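Local coordinates for Rv3651-like N-terminal domain-containing protein (Mycobacterium tuberculosis, PDB 4Q6U) that is of unknown function but, with one GAF-like and two PAS-like domains in a row, probably acts as a sensor protein, at residues B[260-264]-B[331-335]; B[263-269]-B[302-306]. All coordinates share one frame; numbering follows the deposited sequence.

Interaction 1: B[260-264]-B[331-335]; sequences PCSFY and ALRLP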
ATOM      1  N   PRO B 260       7.732 -21.262  -0.004  1.00 41.11           N
ATOM      2  CA  PRO B 260       7.290 -22.303  -0.942  1.00 34.91           C
ATOM      3  C   PRO B 260       6.992 -23.615  -0.242  1.00 36.69           C
ATOM      4  O   PRO B 260       7.601 -23.924   0.783  1.00 44.22           O
ATOM      5  CB  PRO B 260       8.479 -22.458  -1.889  1.00 31.39           C
ATOM      6  CG  PRO B 260       9.222 -21.168  -1.782  1.00 40.63           C
ATOM      7  CD  PRO B 260       9.036 -20.689  -0.373  1.00 39.06           C
ATOM      8  N   CYS B 261       6.041 -24.373  -0.775  1.00 35.44           N
ATOM      9  CA  CYS B 261       5.731 -25.664  -0.195  1.00 46.53           C
ATOM     10  C   CYS B 261       6.570 -26.725  -0.882  1.00 45.56           C
ATOM     11  O   CYS B 261       6.844 -26.651  -2.079  1.00 50.76           O
ATOM     12  CB  CYS B 261       4.240 -25.992  -0.308  1.00 57.43           C
ATOM     13  SG  CYS B 261       3.733 -26.685  -1.880  1.00 64.45           S
ATOM     14  N   SER B 262       7.003 -27.698  -0.099  1.00 44.32           N
ATOM     15  CA  SER B 262       7.781 -28.801  -0.623  1.00 53.62           C
ATOM     16  C   SER B 262       6.896 -30.025  -0.858  1.00 44.84           C
ATOM     17  O   SER B 262       7.403 -31.098  -1.159  1.00 53.38           O
ATOM     18  CB  SER B 262       8.932 -29.138   0.331  1.00 62.07           C
ATOM     19  OG  SER B 262       8.468 -29.274   1.663  1.00 65.98           O
ATOM     20  N   PHE B 263       5.578 -29.851  -0.740  1.00 49.70           N
ATOM     21  CA  PHE B 263       4.637 -30.962  -0.943  1.00 51.99           C
ATOM     22  C   PHE B 263       4.746 -31.505  -2.354  1.00 44.09           C
ATOM     23  O   PHE B 263       4.602 -32.704  -2.570  1.00 41.37           O
ATOM     24  CB  PHE B 263       3.171 -30.557  -0.720  1.00 48.68           C
ATOM     25  CG  PHE B 263       2.925 -29.767   0.517  1.00 45.32           C
ATOM     26  CD1 PHE B 263       3.674 -29.971   1.660  1.00 51.84           C
ATOM     27  CD2 PHE B 263       1.928 -28.805   0.530  1.00 44.68           C
ATOM     28  CE1 PHE B 263       3.438 -29.217   2.796  1.00 58.82           C
ATOM     29  CE2 PHE B 263       1.689 -28.053   1.652  1.00 53.53           C
ATOM     30  CZ  PHE B 263       2.443 -28.259   2.793  1.00 62.44           C
ATOM     31  N   TYR B 264       4.967 -30.619  -3.321  1.00 37.34           N
ATOM     32  CA  TYR B 264       5.013 -31.052  -4.713  1.00 38.71           C
ATOM     33  C   TYR B 264       6.099 -30.294  -5.490  1.00 38.49           C
ATOM     34  O   TYR B 264       6.623 -29.289  -5.021  1.00 35.05           O
ATOM     35  CB  TYR B 264       3.632 -30.879  -5.362  1.00 37.02           C
ATOM     36  CG  TYR B 264       3.271 -29.452  -5.757  1.00 36.37           C
ATOM     37  CD1 TYR B 264       2.836 -28.530  -4.815  1.00 36.97           C
ATOM     38  CD2 TYR B 264       3.340 -29.044  -7.079  1.00 37.04           C
ATOM     39  CE1 TYR B 264       2.503 -27.236  -5.188  1.00 35.94           C
ATOM     40  CE2 TYR B 264       3.009 -27.754  -7.458  1.00 34.61           C
ATOM     41  CZ  TYR B 264       2.589 -26.858  -6.516  1.00 32.44           C
ATOM     42  OH  TYR B 264       2.261 -25.582  -6.908  1.00 40.51           O
ATOM     43  N   ALA B 331      -4.551 -21.462  -1.543  1.00 34.71           N
ATOM     44  CA  ALA B 331      -3.992 -21.943  -0.283  1.00 31.84           C
ATOM     45  C   ALA B 331      -3.730 -23.442  -0.374  1.00 36.35           C
ATOM     46  O   ALA B 331      -4.651 -24.225  -0.555  1.00 36.36           O
ATOM     47  CB  ALA B 331      -4.925 -21.633   0.877  1.00 31.91           C
ATOM     48  N   LEU B 332      -2.471 -23.832  -0.239  1.00 34.17           N
ATOM     49  CA  LEU B 332      -2.075 -25.225  -0.424  1.00 36.52           C
ATOM     50  C   LEU B 332      -1.699 -25.919   0.862  1.00 34.15           C
ATOM     51  O   LEU B 332      -0.880 -25.420   1.624  1.00 39.52           O
ATOM     52  CB  LEU B 332      -0.886 -25.308  -1.366  1.00 32.56           C
ATOM     53  CG  LEU B 332      -1.055 -24.597  -2.694  1.00 35.94           C
ATOM     54  CD1 LEU B 332       0.302 -24.470  -3.333  1.00 43.68           C
ATOM     55  CD2 LEU B 332      -1.942 -25.457  -3.535  1.00 45.56           C
ATOM     56  N   ARG B 333      -2.250 -27.107   1.065  1.00 36.43           N
ATOM     57  CA  ARG B 333      -1.864 -27.923   2.199  1.00 43.55           C
ATOM     58  C   ARG B 333      -2.100 -29.409   1.916  1.00 43.89           C
ATOM     59  O   ARG B 333      -2.789 -29.774   0.966  1.00 46.48           O
ATOM     60  CB  ARG B 333      -2.635 -27.493   3.456  1.00 39.79           C
ATOM     61  CG  ARG B 333      -4.141 -27.765   3.409  1.00 48.44           C
ATOM     62  CD  ARG B 333      -4.806 -27.562   4.791  1.00 47.25           C
ATOM     63  NE  ARG B 333      -6.273 -27.585   4.739  1.00 43.42           N
ATOM     64  CZ  ARG B 333      -7.001 -28.672   4.507  1.00 51.20           C
ATOM     65  NH1 ARG B 333      -6.408 -29.841   4.294  1.00 52.17           N
ATOM     66  NH2 ARG B 333      -8.326 -28.596   4.482  1.00 52.42           N
ATOM     67  N   LEU B 334      -1.522 -30.265   2.746  1.00 46.72           N
ATOM     68  CA  LEU B 334      -1.779 -31.697   2.652  1.00 46.69           C
ATOM     69  C   LEU B 334      -3.246 -32.010   2.967  1.00 56.26           C
ATOM     70  O   LEU B 334      -3.819 -31.433   3.892  1.00 58.07           O
ATOM     71  CB  LEU B 334      -0.851 -32.455   3.600  1.00 49.31           C
ATOM     72  CG  LEU B 334       0.632 -32.308   3.252  1.00 53.15           C
ATOM     73  CD1 LEU B 334       1.508 -33.034   4.260  1.00 57.98           C
ATOM     74  CD2 LEU B 334       0.882 -32.834   1.850  1.00 53.33           C
ATOM     75  N   PRO B 335      -3.867 -32.918   2.194  1.00 55.32           N
ATOM     76  CA  PRO B 335      -5.255 -33.294   2.479  1.00 55.03           C
ATOM     77  C   PRO B 335      -5.330 -34.338   3.585  1.00 55.93           C
ATOM     78  O   PRO B 335      -4.414 -35.150   3.700  1.00 57.50           O
ATOM     79  CB  PRO B 335      -5.745 -33.866   1.149  1.00 51.12           C
ATOM     80  CG  PRO B 335      -4.507 -34.456   0.535  1.00 50.98           C
ATOM     81  CD  PRO B 335      -3.331 -33.629   1.019  1.00 52.17           C
TER
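Phe-263 and Leu-334 meet because each carries its CG anti to its own carbonyl carbon (chi1 -47° and -63°), which brings the benzyl ring and the isobutyl group against each other between the loop and the end of the strand. Leu-334 lies over the ring: its CG stands 4.2 Å from the centroid of the Phe-263 ring and 12° off the normal, a CH-pi contact, while CD2 reaches back toward the root of the ring, 3.9 Å from Phe-263 CG. The opposite face of the ring is met, nearer its rim, by CB of Cys-261 from the same loop, so the phenyl group is sandwiched between aliphatic carbons. The CE2 corner of the Phe-263 ring meets the strand backbone, 3.6 Å from Arg-333 CA, with Leu-332 O at the ring edge, in its plane.

Leu-332 forms a second, smaller patch. Its CD1 touches the edge of the Tyr-264 ring, 4.0 Å from CE1 of Tyr-264, the two side chains crossing at about a right angle, and lies 4.3 Å from Cys-261 SG. No hydrogen bond joins the two segments; the contact is apolar packing. Arg-333 sets out from the strand away from the loop, and its guanidinium is engaged by Leu-334 O, through NH1, and by a salt bridge to Glu-339 in helix 337-343.

The arrangement belongs to the PAS-like C-terminal domain, where a long loop folds back over one face of an antiparallel sheet. Strand 325-333 is central in that sheet: Leu-332 pairs through its backbone with His-242 of strand 242-246 on one side, Arg-333 with His-313 of strand 309-320 on the other, and the Leu-332 side chain also packs on Trp-256, Val-312 and Val-314.

Interaction 2: B[263-269]-B[302-306]; sequences FYDWRRS and LPGHD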
ATOM      1  N   PHE B 263       5.578 -29.851  -0.740  1.00 49.70           N
ATOM      2  CA  PHE B 263       4.637 -30.962  -0.943  1.00 51.99           C
ATOM      3  C   PHE B 263       4.746 -31.505  -2.354  1.00 44.09           C
ATOM      4  O   PHE B 263       4.602 -32.704  -2.570  1.00 41.37           O
ATOM      5  CB  PHE B 263       3.171 -30.557  -0.720  1.00 48.68           C
ATOM      6  CG  PHE B 263       2.925 -29.767   0.517  1.00 45.32           C
ATOM      7  CD1 PHE B 263       3.674 -29.971   1.660  1.00 51.84           C
ATOM      8  CD2 PHE B 263       1.928 -28.805   0.530  1.00 44.68           C
ATOM      9  CE1 PHE B 263       3.438 -29.217   2.796  1.00 58.82           C
ATOM     10  CE2 PHE B 263       1.689 -28.053   1.652  1.00 53.53           C
ATOM     11  CZ  PHE B 263       2.443 -28.259   2.793  1.00 62.44           C
ATOM     12  N   TYR B 264       4.967 -30.619  -3.321  1.00 37.34           N
ATOM     13  CA  TYR B 264       5.013 -31.052  -4.713  1.00 38.71           C
ATOM     14  C   TYR B 264       6.099 -30.294  -5.490  1.00 38.49           C
ATOM     15  O   TYR B 264       6.623 -29.289  -5.021  1.00 35.05           O
ATOM     16  CB  TYR B 264       3.632 -30.879  -5.362  1.00 37.02           C
ATOM     17  CG  TYR B 264       3.271 -29.452  -5.757  1.00 36.37           C
ATOM     18  CD1 TYR B 264       2.836 -28.530  -4.815  1.00 36.97           C
ATOM     19  CD2 TYR B 264       3.340 -29.044  -7.079  1.00 37.04           C
ATOM     20  CE1 TYR B 264       2.503 -27.236  -5.188  1.00 35.94           C
ATOM     21  CE2 TYR B 264       3.009 -27.754  -7.458  1.00 34.61           C
ATOM     22  CZ  TYR B 264       2.589 -26.858  -6.516  1.00 32.44           C
ATOM     23  OH  TYR B 264       2.261 -25.582  -6.908  1.00 40.51           O
ATOM     24  N   ASP B 265       6.447 -30.794  -6.671  1.00 39.24           N
ATOM     25  CA  ASP B 265       7.561 -30.235  -7.433  1.00 33.63           C
ATOM     26  C   ASP B 265       7.080 -29.123  -8.352  1.00 33.46           C
ATOM     27  O   ASP B 265       6.953 -29.319  -9.564  1.00 35.37           O
ATOM     28  CB  ASP B 265       8.264 -31.339  -8.242  1.00 34.71           C
ATOM     29  CG  ASP B 265       9.679 -30.951  -8.660  1.00 41.40           C
ATOM     30  OD1 ASP B 265      10.010 -29.745  -8.648  1.00 33.70           O
ATOM     31  OD2 ASP B 265      10.461 -31.853  -9.015  1.00 45.46           O
ATOM     32  N   TRP B 266       6.819 -27.954  -7.765  1.00 30.93           N
ATOM     33  CA  TRP B 266       6.387 -26.784  -8.517  1.00 31.73           C
ATOM     34  C   TRP B 266       7.508 -26.235  -9.402  1.00 33.07           C
ATOM     35  O   TRP B 266       7.237 -25.621 -10.432  1.00 29.46           O
ATOM     36  CB  TRP B 266       5.873 -25.680  -7.563  1.00 33.20           C
ATOM     37  CG  TRP B 266       6.874 -25.260  -6.529  1.00 35.88           C
ATOM     38  CD1 TRP B 266       7.126 -25.869  -5.329  1.00 35.61           C
ATOM     39  CD2 TRP B 266       7.762 -24.140  -6.603  1.00 32.15           C
ATOM     40  NE1 TRP B 266       8.122 -25.199  -4.658  1.00 31.47           N
ATOM     41  CE2 TRP B 266       8.523 -24.132  -5.413  1.00 31.53           C
ATOM     42  CE3 TRP B 266       7.984 -23.141  -7.557  1.00 32.37           C
ATOM     43  CZ2 TRP B 266       9.501 -23.163  -5.159  1.00 34.15           C
ATOM     44  CZ3 TRP B 266       8.951 -22.171  -7.295  1.00 28.64           C
ATOM     45  CH2 TRP B 266       9.699 -22.199  -6.109  1.00 26.44           C
ATOM     46  N   ARG B 267       8.761 -26.464  -9.014  1.00 26.85           N
ATOM     47  CA  ARG B 267       9.888 -25.930  -9.794  1.00 28.80           C
ATOM     48  C   ARG B 267      10.098 -26.697 -11.101  1.00 29.70           C
ATOM     49  O   ARG B 267      10.232 -26.095 -12.168  1.00 29.69           O
ATOM     50  CB  ARG B 267      11.170 -25.941  -8.955  1.00 32.88           C
ATOM     51  CG  ARG B 267      11.190 -24.840  -7.886  1.00 35.38           C
ATOM     52  CD  ARG B 267      12.508 -24.774  -7.123  1.00 42.79           C
ATOM     53  NE  ARG B 267      13.644 -24.536  -8.009  1.00 46.17           N
ATOM     54  CZ  ARG B 267      14.596 -25.431  -8.250  1.00 48.97           C
ATOM     55  NH1 ARG B 267      14.558 -26.612  -7.655  1.00 50.48           N
ATOM     56  NH2 ARG B 267      15.588 -25.143  -9.078  1.00 41.68           N
ATOM     57  N   ARG B 268      10.113 -28.020 -11.021  1.00 30.94           N
ATOM     58  CA  ARG B 268      10.298 -28.840 -12.225  1.00 32.09           C
ATOM     59  C   ARG B 268       9.118 -28.674 -13.179  1.00 33.08           C
ATOM     60  O   ARG B 268       9.297 -28.589 -14.396  1.00 31.95           O
ATOM     61  CB  ARG B 268      10.461 -30.311 -11.858  1.00 31.13           C
ATOM     62  CG  ARG B 268      10.820 -31.222 -13.045  1.00 38.81           C
ATOM     63  CD  ARG B 268      10.629 -32.675 -12.684  1.00 45.15           C
ATOM     64  NE  ARG B 268       9.215 -33.056 -12.720  1.00 68.01           N
ATOM     65  CZ  ARG B 268       8.563 -33.632 -11.713  1.00 80.47           C
ATOM     66  NH1 ARG B 268       9.195 -33.909 -10.578  1.00 81.26           N
ATOM     67  NH2 ARG B 268       7.276 -33.939 -11.844  1.00 80.90           N
ATOM     68  N   SER B 269       7.907 -28.622 -12.627  1.00 28.73           N
ATOM     69  CA  SER B 269       6.722 -28.614 -13.477  1.00 35.72           C
ATOM     70  C   SER B 269       6.391 -27.211 -14.001  1.00 31.54           C
ATOM     71  O   SER B 269       5.436 -27.043 -14.758  1.00 28.78           O
ATOM     72  CB  SER B 269       5.516 -29.213 -12.733  1.00 33.88           C
ATOM     73  OG  SER B 269       5.151 -28.409 -11.620  1.00 32.27           O
ATOM     74  N   LEU B 302      -1.076 -32.939  -7.970  1.00 46.88           N
ATOM     75  CA  LEU B 302      -0.007 -32.116  -8.535  1.00 41.89           C
ATOM     76  C   LEU B 302       1.258 -32.963  -8.703  1.00 44.49           C
ATOM     77  O   LEU B 302       1.413 -33.968  -8.022  1.00 44.59           O
ATOM     78  CB  LEU B 302       0.254 -30.911  -7.634  1.00 39.40           C
ATOM     79  CG  LEU B 302      -0.982 -30.031  -7.420  1.00 39.32           C
ATOM     80  CD1 LEU B 302      -0.696 -28.921  -6.431  1.00 39.50           C
ATOM     81  CD2 LEU B 302      -1.426 -29.462  -8.756  1.00 44.51           C
ATOM     82  N   PRO B 303       2.166 -32.559  -9.611  1.00 44.70           N
ATOM     83  CA  PRO B 303       3.379 -33.345  -9.887  1.00 47.65           C
ATOM     84  C   PRO B 303       4.264 -33.570  -8.663  1.00 42.51           C
ATOM     85  O   PRO B 303       4.601 -32.621  -7.974  1.00 40.36           O
ATOM     86  CB  PRO B 303       4.131 -32.491 -10.918  1.00 48.85           C
ATOM     87  CG  PRO B 303       3.118 -31.588 -11.500  1.00 39.85           C
ATOM     88  CD  PRO B 303       2.121 -31.319 -10.407  1.00 39.54           C
ATOM     89  N   GLY B 304       4.648 -34.816  -8.408  1.00 46.48           N
ATOM     90  CA  GLY B 304       5.504 -35.128  -7.276  1.00 50.89           C
ATOM     91  C   GLY B 304       7.006 -35.038  -7.510  1.00 53.43           C
ATOM     92  O   GLY B 304       7.484 -34.981  -8.651  1.00 44.53           O
ATOM     93  N   HIS B 305       7.749 -35.029  -6.407  1.00 51.69           N
ATOM     94  CA  HIS B 305       9.205 -35.088  -6.433  1.00 49.37           C
ATOM     95  C   HIS B 305       9.730 -36.496  -6.745  1.00 57.16           C
ATOM     96  O   HIS B 305      10.595 -36.668  -7.614  1.00 60.32           O
ATOM     97  CB  HIS B 305       9.771 -34.610  -5.095  1.00 48.68           C
ATOM     98  CG  HIS B 305       9.729 -33.123  -4.917  1.00 56.60           C
ATOM     99  ND1 HIS B 305       8.784 -32.495  -4.131  1.00 54.38           N
ATOM    100  CD2 HIS B 305      10.509 -32.143  -5.427  1.00 56.50           C
ATOM    101  CE1 HIS B 305       8.991 -31.191  -4.163  1.00 45.59           C
ATOM    102  NE2 HIS B 305      10.029 -30.948  -4.943  1.00 53.88           N
ATOM    103  N   ASP B 306       9.209 -37.494  -6.038  1.00 65.44           N
ATOM    104  CA  ASP B 306       9.663 -38.877  -6.205  1.00 78.12           C
ATOM    105  C   ASP B 306       8.635 -39.740  -6.930  1.00 80.92           C
ATOM    106  O   ASP B 306       8.985 -40.702  -7.619  1.00 83.34           O
ATOM    107  CB  ASP B 306       9.981 -39.499  -4.847  1.00 85.12           C
ATOM    108  CG  ASP B 306      10.940 -38.659  -4.038  1.00 86.43           C
ATOM    109  OD1 ASP B 306      12.041 -38.359  -4.547  1.00 90.13           O
ATOM    110  OD2 ASP B 306      10.586 -38.288  -2.899  1.00 85.97           O
TER
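Tyr-264 lays one ring face against Leu-302, and Asp-265 packs across the imidazole of His-305, where the long loop of this PAS-like domain meets the end of edge strand 296-303. Leu-302 CD1 sits over the centre of the tyrosine ring, 3.7 Å from the centroid of Tyr-264. Pro-303 O lies in the ring plane at the edge.

Asp-265 crosses His-305 at about a right angle, its CB 3.8 Å from the centroid of the His-305 ring in a CH-pi contact. The carboxylate is nearly parallel to the imidazole, the planes 19° apart. The backbone ties the same residue down: Asp-265 N donates to Pro-303 O over 2.9 Å.

Asp-265 also opens an Asx motif, in which its OD1 accepts from Arg-268 N, approached from above the carboxylate plane. Ser-269 N and OG reach Asp-265 O from opposite faces of its carbonyl plane, and Ser-269 CB rests on Pro-303 CG. Arg-268 extends with CG anti to its backbone N (chi1 -173°) and then bends at chi3, bringing NH1 2.9 Å from Asp-265 OD2 in a salt bridge. That same nitrogen crosses to the strand end: Arg-268 NH1 donates in its guanidinium plane to Gly-304 O, 2.8 Å away at an N-H...O angle of 167°.

In the fold
Both interactions lie in the C-terminal, PAS-like domain, their centres about 10 Å apart. They start from one loop, which follows strand 253-256, and share Phe-263 and Tyr-264; along the chain the loop comes first, then 302-306, then 331-335. Each reaches the same antiparallel sheet of order 253-256, 242-246, 325-333, 309-320, 296-303: interaction 1 at a central strand, interaction 2 at the outermost strand 296-303. Between these two strands lies 309-320, whose Val-312 packs on both Leu-332 and Leu-302, consistent with the loop lying across it. Together they hold the loop against one face of the sheet, probably the one that borders the ligand pocket in many PAS domains.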